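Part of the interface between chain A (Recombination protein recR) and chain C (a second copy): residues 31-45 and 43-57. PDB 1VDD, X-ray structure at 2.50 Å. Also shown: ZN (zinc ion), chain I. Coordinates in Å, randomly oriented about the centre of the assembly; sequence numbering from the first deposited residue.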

ATOM      1  N   HIS A  31     -24.865  -0.666   2.572  1.00 33.37           N
ATOM      2  CA  HIS A  31     -24.760   0.196   3.738  1.00 33.33           C
ATOM      3  C   HIS A  31     -25.909   1.206   3.676  1.00 35.88           C
ATOM      4  O   HIS A  31     -26.434   1.646   4.710  1.00 32.67           O
ATOM      5  CB  HIS A  31     -23.442   0.957   3.718  1.00 36.25           C
ATOM      6  CG  HIS A  31     -23.505   2.273   4.428  1.00 41.37           C
ATOM      7  ND1 HIS A  31     -23.400   2.388   5.795  1.00 43.35           N
ATOM      8  CD2 HIS A  31     -23.710   3.527   3.959  1.00 39.79           C
ATOM      9  CE1 HIS A  31     -23.532   3.659   6.139  1.00 44.91           C
ATOM     10  NE2 HIS A  31     -23.719   4.369   5.043  1.00 36.28           N
ATOM     11  N   LEU A  32     -26.264   1.583   2.448  1.00 32.48           N
ATOM     12  CA  LEU A  32     -27.342   2.532   2.194  1.00 32.84           C
ATOM     13  C   LEU A  32     -28.670   1.888   2.543  1.00 33.05           C
ATOM     14  O   LEU A  32     -29.631   2.564   2.879  1.00 36.82           O
ATOM     15  CB  LEU A  32     -27.318   2.951   0.724  1.00 27.80           C
ATOM     16  CG  LEU A  32     -26.168   3.918   0.401  1.00 26.48           C
ATOM     17  CD1 LEU A  32     -25.981   4.036  -1.085  1.00 29.52           C
ATOM     18  CD2 LEU A  32     -26.457   5.272   1.014  1.00 26.36           C
ATOM     19  N   PHE A  33     -28.684   0.563   2.468  1.00 39.02           N
ATOM     20  CA  PHE A  33     -29.837  -0.276   2.755  1.00 37.94           C
ATOM     21  C   PHE A  33     -30.170  -0.222   4.243  1.00 34.86           C
ATOM     22  O   PHE A  33     -31.327  -0.156   4.630  1.00 36.01           O
ATOM     23  CB  PHE A  33     -29.494  -1.716   2.344  1.00 45.73           C
ATOM     24  CG  PHE A  33     -30.571  -2.721   2.646  1.00 49.25           C
ATOM     25  CD1 PHE A  33     -31.523  -3.046   1.691  1.00 52.43           C
ATOM     26  CD2 PHE A  33     -30.618  -3.358   3.883  1.00 50.77           C
ATOM     27  CE1 PHE A  33     -32.509  -4.002   1.962  1.00 54.81           C
ATOM     28  CE2 PHE A  33     -31.598  -4.311   4.165  1.00 49.05           C
ATOM     29  CZ  PHE A  33     -32.543  -4.634   3.201  1.00 52.82           C
ATOM     30  N   GLU A  34     -29.129  -0.261   5.066  1.00 37.18           N
ATOM     31  CA  GLU A  34     -29.255  -0.229   6.518  1.00 36.77           C
ATOM     32  C   GLU A  34     -29.603   1.156   7.025  1.00 38.45           C
ATOM     33  O   GLU A  34     -29.896   1.319   8.206  1.00 46.28           O
ATOM     34  CB  GLU A  34     -27.933  -0.666   7.169  1.00 39.55           C
ATOM     35  CG  GLU A  34     -27.950  -2.035   7.852  1.00 49.55           C
ATOM     36  CD  GLU A  34     -26.547  -2.558   8.160  1.00 49.99           C
ATOM     37  OE1 GLU A  34     -25.765  -2.762   7.207  1.00 48.82           O
ATOM     38  OE2 GLU A  34     -26.223  -2.767   9.352  1.00 57.31           O
ATOM     39  N   GLN A  35     -29.566   2.157   6.149  1.00 36.06           N
ATOM     40  CA  GLN A  35     -29.853   3.519   6.578  1.00 32.68           C
ATOM     41  C   GLN A  35     -31.323   3.919   6.532  1.00 35.58           C
ATOM     42  O   GLN A  35     -32.097   3.421   5.721  1.00 33.91           O
ATOM     43  CB  GLN A  35     -29.040   4.514   5.749  1.00 37.60           C
ATOM     44  CG  GLN A  35     -27.533   4.292   5.798  1.00 42.84           C
ATOM     45  CD  GLN A  35     -26.971   4.352   7.208  1.00 43.30           C
ATOM     46  OE1 GLN A  35     -27.119   5.354   7.916  1.00 39.62           O
ATOM     47  NE2 GLN A  35     -26.322   3.272   7.621  1.00 43.18           N
ATOM     48  N   PRO A  36     -31.723   4.831   7.426  1.00 38.56           N
ATOM     49  CA  PRO A  36     -33.102   5.311   7.491  1.00 42.74           C
ATOM     50  C   PRO A  36     -33.446   6.235   6.334  1.00 43.20           C
ATOM     51  O   PRO A  36     -32.691   7.152   6.014  1.00 42.96           O
ATOM     52  CB  PRO A  36     -33.162   6.013   8.849  1.00 44.95           C
ATOM     53  CG  PRO A  36     -31.752   6.437   9.092  1.00 37.45           C
ATOM     54  CD  PRO A  36     -30.960   5.266   8.608  1.00 38.20           C
ATOM     55  N   ARG A  37     -34.601   5.980   5.726  1.00 42.86           N
ATOM     56  CA  ARG A  37     -35.094   6.745   4.588  1.00 38.90           C
ATOM     57  C   ARG A  37     -34.802   8.240   4.612  1.00 41.21           C
ATOM     58  O   ARG A  37     -34.636   8.855   3.557  1.00 39.19           O
ATOM     59  CB  ARG A  37     -36.598   6.512   4.433  1.00 38.35           C
ATOM     60  CG  ARG A  37     -37.374   7.682   3.856  1.00 37.27           C
ATOM     61  CD  ARG A  37     -38.795   7.271   3.504  1.00 49.46           C
ATOM     62  NE  ARG A  37     -38.807   6.346   2.371  1.00 61.60           N
ATOM     63  CZ  ARG A  37     -38.448   6.676   1.132  1.00 64.52           C
ATOM     64  NH1 ARG A  37     -38.055   7.914   0.863  1.00 65.52           N
ATOM     65  NH2 ARG A  37     -38.471   5.767   0.162  1.00 65.15           N
ATOM     66  N   GLU A  38     -34.734   8.831   5.803  1.00 41.20           N
ATOM     67  CA  GLU A  38     -34.480  10.268   5.895  1.00 42.96           C
ATOM     68  C   GLU A  38     -33.135  10.622   5.290  1.00 43.08           C
ATOM     69  O   GLU A  38     -32.977  11.675   4.671  1.00 44.83           O
ATOM     70  CB  GLU A  38     -34.526  10.741   7.350  1.00 44.14           C
ATOM     71  CG  GLU A  38     -35.877  10.568   8.017  1.00 55.92           C
ATOM     72  CD  GLU A  38     -36.211   9.109   8.287  1.00 67.93           C
ATOM     73  OE1 GLU A  38     -35.513   8.488   9.123  1.00 73.37           O
ATOM     74  OE2 GLU A  38     -37.162   8.580   7.663  1.00 66.87           O
ATOM     75  N   ASP A  39     -32.168   9.729   5.466  1.00 43.28           N
ATOM     76  CA  ASP A  39     -30.825   9.939   4.944  1.00 44.65           C
ATOM     77  C   ASP A  39     -30.741   9.777   3.429  1.00 41.58           C
ATOM     78  O   ASP A  39     -30.255  10.660   2.721  1.00 44.36           O
ATOM     79  CB  ASP A  39     -29.870   8.992   5.649  1.00 49.56           C
ATOM     80  CG  ASP A  39     -29.694   9.349   7.108  1.00 56.66           C
ATOM     81  OD1 ASP A  39     -30.513  10.143   7.620  1.00 59.39           O
ATOM     82  OD2 ASP A  39     -28.748   8.839   7.743  1.00 62.49           O
ATOM     83  N   ILE A  40     -31.228   8.656   2.927  1.00 40.75           N
ATOM     84  CA  ILE A  40     -31.217   8.419   1.491  1.00 39.16           C
ATOM     85  C   ILE A  40     -31.782   9.665   0.806  1.00 39.80           C
ATOM     86  O   ILE A  40     -31.183  10.190  -0.124  1.00 41.66           O
ATOM     87  CB  ILE A  40     -32.069   7.180   1.152  1.00 29.88           C
ATOM     88  CG1 ILE A  40     -31.734   6.062   2.145  1.00 33.90           C
ATOM     89  CG2 ILE A  40     -31.812   6.723  -0.264  1.00 22.75           C
ATOM     90  CD1 ILE A  40     -30.248   5.711   2.238  1.00 24.37           C
ATOM     91  N   GLU A  41     -32.923  10.153   1.286  1.00 43.84           N
ATOM     92  CA  GLU A  41     -33.524  11.348   0.704  1.00 44.72           C
ATOM     93  C   GLU A  41     -32.552  12.513   0.821  1.00 43.36           C
ATOM     94  O   GLU A  41     -32.259  13.188  -0.174  1.00 42.84           O
ATOM     95  CB  GLU A  41     -34.822  11.749   1.418  1.00 45.85           C
ATOM     96  CG  GLU A  41     -35.913  10.684   1.478  1.00 55.85           C
ATOM     97  CD  GLU A  41     -37.201  11.196   2.143  1.00 58.67           C
ATOM     98  OE1 GLU A  41     -38.089  10.370   2.447  1.00 59.47           O
ATOM     99  OE2 GLU A  41     -37.332  12.428   2.353  1.00 59.52           O
ATOM    100  N   ARG A  42     -32.039  12.746   2.030  1.00 36.51           N
ATOM    101  CA  ARG A  42     -31.132  13.871   2.217  1.00 38.44           C
ATOM    102  C   ARG A  42     -29.881  13.761   1.352  1.00 34.60           C
ATOM    103  O   ARG A  42     -29.323  14.786   0.942  1.00 35.84           O
ATOM    104  CB  ARG A  42     -30.766  14.059   3.697  1.00 47.08           C
ATOM    105  CG  ARG A  42     -30.269  15.484   4.010  1.00 48.50           C
ATOM    106  CD  ARG A  42     -30.180  15.778   5.507  1.00 53.24           C
ATOM    107  NE  ARG A  42     -29.447  14.731   6.209  1.00 61.70           N
ATOM    108  CZ  ARG A  42     -29.999  13.606   6.650  1.00 64.77           C
ATOM    109  NH1 ARG A  42     -31.300  13.396   6.474  1.00 64.11           N
ATOM    110  NH2 ARG A  42     -29.249  12.677   7.233  1.00 61.57           N
ATOM    111  N   LEU A  43     -29.444  12.533   1.070  1.00 24.21           N
ATOM    112  CA  LEU A  43     -28.298  12.339   0.190  1.00 27.44           C
ATOM    113  C   LEU A  43     -28.772  12.717  -1.229  1.00 27.61           C
ATOM    114  O   LEU A  43     -28.149  13.517  -1.924  1.00 26.01           O
ATOM    115  CB  LEU A  43     -27.850  10.874   0.191  1.00 30.48           C
ATOM    116  CG  LEU A  43     -26.365  10.568  -0.088  1.00 35.46           C
ATOM    117  CD1 LEU A  43     -26.223   9.117  -0.535  1.00 20.44           C
ATOM    118  CD2 LEU A  43     -25.805  11.508  -1.157  1.00 32.73           C
ATOM    119  N   ALA A  44     -29.891  12.142  -1.650  1.00 28.72           N
ATOM    120  CA  ALA A  44     -30.420  12.427  -2.974  1.00 35.26           C
ATOM    121  C   ALA A  44     -30.619  13.921  -3.166  1.00 33.20           C
ATOM    122  O   ALA A  44     -30.123  14.502  -4.121  1.00 33.46           O
ATOM    123  CB  ALA A  44     -31.741  11.695  -3.185  1.00 39.64           C
ATOM    124  N   SER A  45     -31.330  14.544  -2.240  1.00 34.96           N
ATOM    125  CA  SER A  45     -31.587  15.968  -2.343  1.00 36.02           C
ATOM    126  C   SER A  45     -30.292  16.765  -2.404  1.00 36.73           C
ATOM    127  O   SER A  45     -30.147  17.630  -3.266  1.00 34.47           O
ATOM    128  CB  SER A  45     -32.437  16.451  -1.161  1.00 35.84           C
ATOM    129  OG  SER A  45     -31.664  16.568   0.018  1.00 45.40           O
TER
HETATM  130 ZN    ZN I 232     -34.741 -15.731   0.627  1.00 40.26          ZN
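Chain C (43-57) LASALLEAKRDLHVC

The contact is an antiparallel packing of two helices from two copies of the same protein, apolar along most of its length and tied at one end by a lysine that reaches a backbone carbonyl. Residues 43-53 of chain C are helical, with i to i+4 bonds such as Lys C51 N to Leu C47 O at 2.9 Å; Leu C54 (phi/psi -73/141) is the first to leave helical geometry, and His C55 and Val C56 continue as a short strand. The axis of this helix makes an angle of 170° with that of helix 37-45 of chain A and approaches it to 8.9 Å. The register runs accordingly: the CA atoms of Ala A44 and Ala C44 lie 4.5 Å apart, those of Ile A40 and Leu C48 6.4 Å, and those of Phe A33 and Lys C51 6.4 Å.

The small alanine side chains accompany the closest of these CA pairs, with Ala A44 CB 4.1 Å from Ala C44 CB and 3.9 Å from Leu C48 CG. Leu C47 (chi1 m, chi2 t) points toward chain A and meets three residues: its CD2 is 3.4 Å from Leu A32 CD1, its CD1 3.8 Å from Leu A43 CD1, and its CB 3.9 Å from Ile A40 CG2.

Lys C51 buries the most surface of any residue here, 113 Å². Its CG packs 3.5 Å from Ile A40 CG1, while NZ donates a hydrogen bond to Gln A35 O at 2.8 Å. A water accepts from Lys C51 NZ at 2.7 Å and donates weakly to Phe A33 O at 3.4 Å, bridging the chains. Beyond the helix, Phe A33 presents its ring edge: CE1 lies 3.6 Å from Leu C54 CB and 3.8 Å from His C55 N. Together the two stretches bury 705 Å².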

ATOM      1  N   LEU C  43     -28.201   9.084 -10.317  1.00 39.64           N
ATOM      2  CA  LEU C  43     -27.607   8.656  -9.059  1.00 38.57           C
ATOM      3  C   LEU C  43     -28.620   8.871  -7.931  1.00 37.49           C
ATOM      4  O   LEU C  43     -28.741   8.048  -7.024  1.00 37.48           O
ATOM      5  CB  LEU C  43     -26.342   9.475  -8.765  1.00 36.62           C
ATOM      6  CG  LEU C  43     -25.188   8.948  -7.891  1.00 31.66           C
ATOM      7  CD1 LEU C  43     -24.609  10.105  -7.118  1.00 25.78           C
ATOM      8  CD2 LEU C  43     -25.654   7.893  -6.928  1.00 32.33           C
ATOM      9  N   ALA C  44     -29.347   9.982  -7.992  1.00 38.81           N
ATOM     10  CA  ALA C  44     -30.330  10.307  -6.959  1.00 36.92           C
ATOM     11  C   ALA C  44     -31.494   9.322  -6.950  1.00 36.74           C
ATOM     12  O   ALA C  44     -31.942   8.882  -5.896  1.00 36.73           O
ATOM     13  CB  ALA C  44     -30.840  11.727  -7.153  1.00 33.59           C
ATOM     14  N   SER C  45     -31.976   8.982  -8.135  1.00 36.82           N
ATOM     15  CA  SER C  45     -33.076   8.047  -8.268  1.00 42.65           C
ATOM     16  C   SER C  45     -32.654   6.636  -7.846  1.00 45.08           C
ATOM     17  O   SER C  45     -33.375   5.967  -7.105  1.00 45.17           O
ATOM     18  CB  SER C  45     -33.581   8.037  -9.717  1.00 44.74           C
ATOM     19  OG  SER C  45     -32.568   7.623 -10.622  1.00 56.35           O
ATOM     20  N   ALA C  46     -31.491   6.186  -8.315  1.00 44.92           N
ATOM     21  CA  ALA C  46     -31.004   4.853  -7.977  1.00 41.79           C
ATOM     22  C   ALA C  46     -30.953   4.681  -6.466  1.00 43.30           C
ATOM     23  O   ALA C  46     -31.197   3.595  -5.943  1.00 49.18           O
ATOM     24  CB  ALA C  46     -29.644   4.631  -8.572  1.00 38.66           C
ATOM     25  N   LEU C  47     -30.625   5.751  -5.760  1.00 37.10           N
ATOM     26  CA  LEU C  47     -30.584   5.682  -4.321  1.00 35.06           C
ATOM     27  C   LEU C  47     -32.022   5.463  -3.844  1.00 34.88           C
ATOM     28  O   LEU C  47     -32.332   4.455  -3.209  1.00 34.49           O
ATOM     29  CB  LEU C  47     -30.006   6.989  -3.745  1.00 28.57           C
ATOM     30  CG  LEU C  47     -28.485   7.156  -3.900  1.00 35.05           C
ATOM     31  CD1 LEU C  47     -28.092   8.635  -3.833  1.00 34.57           C
ATOM     32  CD2 LEU C  47     -27.761   6.337  -2.818  1.00 15.44           C
ATOM     33  N   LEU C  48     -32.900   6.401  -4.189  1.00 33.99           N
ATOM     34  CA  LEU C  48     -34.304   6.356  -3.781  1.00 34.81           C
ATOM     35  C   LEU C  48     -35.033   5.080  -4.194  1.00 35.84           C
ATOM     36  O   LEU C  48     -35.822   4.520  -3.422  1.00 35.53           O
ATOM     37  CB  LEU C  48     -35.030   7.579  -4.334  1.00 26.32           C
ATOM     38  CG  LEU C  48     -34.412   8.916  -3.905  1.00 30.83           C
ATOM     39  CD1 LEU C  48     -34.919  10.037  -4.801  1.00 30.46           C
ATOM     40  CD2 LEU C  48     -34.741   9.197  -2.458  1.00 23.83           C
ATOM     41  N   GLU C  49     -34.765   4.628  -5.414  1.00 37.97           N
ATOM     42  CA  GLU C  49     -35.373   3.417  -5.942  1.00 39.66           C
ATOM     43  C   GLU C  49     -34.822   2.197  -5.229  1.00 33.86           C
ATOM     44  O   GLU C  49     -35.471   1.167  -5.167  1.00 35.66           O
ATOM     45  CB  GLU C  49     -35.112   3.315  -7.447  1.00 50.69           C
ATOM     46  CG  GLU C  49     -35.284   1.917  -8.048  1.00 61.14           C
ATOM     47  CD  GLU C  49     -35.060   1.897  -9.562  1.00 67.71           C
ATOM     48  OE1 GLU C  49     -34.727   0.820 -10.114  1.00 67.29           O
ATOM     49  OE2 GLU C  49     -35.224   2.964 -10.199  1.00 72.35           O
ATOM     50  N   ALA C  50     -33.615   2.316  -4.693  1.00 37.71           N
ATOM     51  CA  ALA C  50     -33.001   1.207  -3.979  1.00 31.48           C
ATOM     52  C   ALA C  50     -33.672   1.117  -2.620  1.00 31.28           C
ATOM     53  O   ALA C  50     -34.023   0.034  -2.151  1.00 25.75           O
ATOM     54  CB  ALA C  50     -31.533   1.452  -3.812  1.00 32.77           C
ATOM     55  N   LYS C  51     -33.852   2.274  -1.999  1.00 29.10           N
ATOM     56  CA  LYS C  51     -34.488   2.340  -0.701  1.00 35.26           C
ATOM     57  C   LYS C  51     -35.947   1.877  -0.802  1.00 39.25           C
ATOM     58  O   LYS C  51     -36.375   0.993  -0.063  1.00 42.51           O
ATOM     59  CB  LYS C  51     -34.448   3.769  -0.172  1.00 32.19           C
ATOM     60  CG  LYS C  51     -34.308   3.858   1.337  1.00 35.15           C
ATOM     61  CD  LYS C  51     -35.303   2.997   2.060  1.00 31.78           C
ATOM     62  CE  LYS C  51     -34.960   2.898   3.542  1.00 46.01           C
ATOM     63  NZ  LYS C  51     -33.651   2.228   3.782  1.00 43.16           N
ATOM     64  N   ARG C  52     -36.701   2.474  -1.723  1.00 42.15           N
ATOM     65  CA  ARG C  52     -38.118   2.143  -1.913  1.00 41.14           C
ATOM     66  C   ARG C  52     -38.389   0.673  -2.280  1.00 40.45           C
ATOM     67  O   ARG C  52     -39.426   0.118  -1.917  1.00 43.68           O
ATOM     68  CB  ARG C  52     -38.716   3.064  -2.995  1.00 38.39           C
ATOM     69  CG  ARG C  52     -40.229   2.934  -3.225  1.00 40.11           C
ATOM     70  CD  ARG C  52     -40.563   2.476  -4.651  1.00 37.52           C
ATOM     71  NE  ARG C  52     -40.155   3.452  -5.656  1.00 32.75           N
ATOM     72  CZ  ARG C  52     -39.962   3.169  -6.941  1.00 34.14           C
ATOM     73  NH1 ARG C  52     -40.138   1.933  -7.390  1.00 39.42           N
ATOM     74  NH2 ARG C  52     -39.591   4.120  -7.782  1.00 28.39           N
ATOM     75  N   ASP C  53     -37.443   0.040  -2.971  1.00 37.65           N
ATOM     76  CA  ASP C  53     -37.604  -1.335  -3.441  1.00 37.18           C
ATOM     77  C   ASP C  53     -36.920  -2.490  -2.706  1.00 35.23           C
ATOM     78  O   ASP C  53     -37.499  -3.570  -2.588  1.00 31.16           O
ATOM     79  CB  ASP C  53     -37.188  -1.413  -4.917  1.00 37.44           C
ATOM     80  CG  ASP C  53     -38.178  -0.752  -5.841  1.00 39.60           C
ATOM     81  OD1 ASP C  53     -39.044   0.013  -5.366  1.00 47.73           O
ATOM     82  OD2 ASP C  53     -38.083  -0.997  -7.056  1.00 42.16           O
ATOM     83  N   LEU C  54     -35.684  -2.308  -2.258  1.00 31.21           N
ATOM     84  CA  LEU C  54     -35.022  -3.419  -1.590  1.00 31.35           C
ATOM     85  C   LEU C  54     -35.613  -3.624  -0.216  1.00 24.94           C
ATOM     86  O   LEU C  54     -35.946  -2.675   0.471  1.00 23.63           O
ATOM     87  CB  LEU C  54     -33.504  -3.190  -1.448  1.00 33.12           C
ATOM     88  CG  LEU C  54     -32.525  -3.360  -2.617  1.00 32.80           C
ATOM     89  CD1 LEU C  54     -33.012  -4.447  -3.537  1.00 25.53           C
ATOM     90  CD2 LEU C  54     -32.379  -2.067  -3.373  1.00 35.63           C
ATOM     91  N   HIS C  55     -35.767  -4.879   0.162  1.00 25.55           N
ATOM     92  CA  HIS C  55     -36.266  -5.219   1.476  1.00 28.91           C
ATOM     93  C   HIS C  55     -35.766  -6.616   1.751  1.00 30.48           C
ATOM     94  O   HIS C  55     -35.273  -7.297   0.865  1.00 33.49           O
ATOM     95  CB  HIS C  55     -37.798  -5.147   1.548  1.00 18.60           C
ATOM     96  CG  HIS C  55     -38.500  -6.058   0.598  1.00 22.31           C
ATOM     97  ND1 HIS C  55     -38.509  -7.425   0.746  1.00 24.57           N
ATOM     98  CD2 HIS C  55     -39.213  -5.796  -0.527  1.00 25.48           C
ATOM     99  CE1 HIS C  55     -39.193  -7.969  -0.246  1.00 32.42           C
ATOM    100  NE2 HIS C  55     -39.629  -7.003  -1.034  1.00 23.65           N
ATOM    101  N   VAL C  56     -35.892  -7.040   2.990  1.00 31.10           N
ATOM    102  CA  VAL C  56     -35.431  -8.339   3.383  1.00 31.47           C
ATOM    103  C   VAL C  56     -36.375  -9.461   2.921  1.00 31.99           C
ATOM    104  O   VAL C  56     -37.589  -9.273   2.897  1.00 36.34           O
ATOM    105  CB  VAL C  56     -35.264  -8.332   4.914  1.00 38.18           C
ATOM    106  CG1 VAL C  56     -36.584  -8.640   5.598  1.00 31.47           C
ATOM    107  CG2 VAL C  56     -34.164  -9.269   5.313  1.00 40.89           C
ATOM    108  N   CYS C  57     -35.820 -10.613   2.529  1.00 31.36           N
ATOM    109  CA  CYS C  57     -36.639 -11.754   2.101  1.00 26.50           C
ATOM    110  C   CYS C  57     -37.312 -12.284   3.350  1.00 30.37           C
ATOM    111  O   CYS C  57     -36.639 -12.635   4.330  1.00 38.13           O
ATOM    112  CB  CYS C  57     -35.781 -12.859   1.466  1.00 23.65           C
ATOM    113  SG  CYS C  57     -36.628 -14.467   1.088  1.00 33.42           S
TER
HETATM  114  O   HOH W   1     -33.946  -0.062   2.445  1.00 38.52           O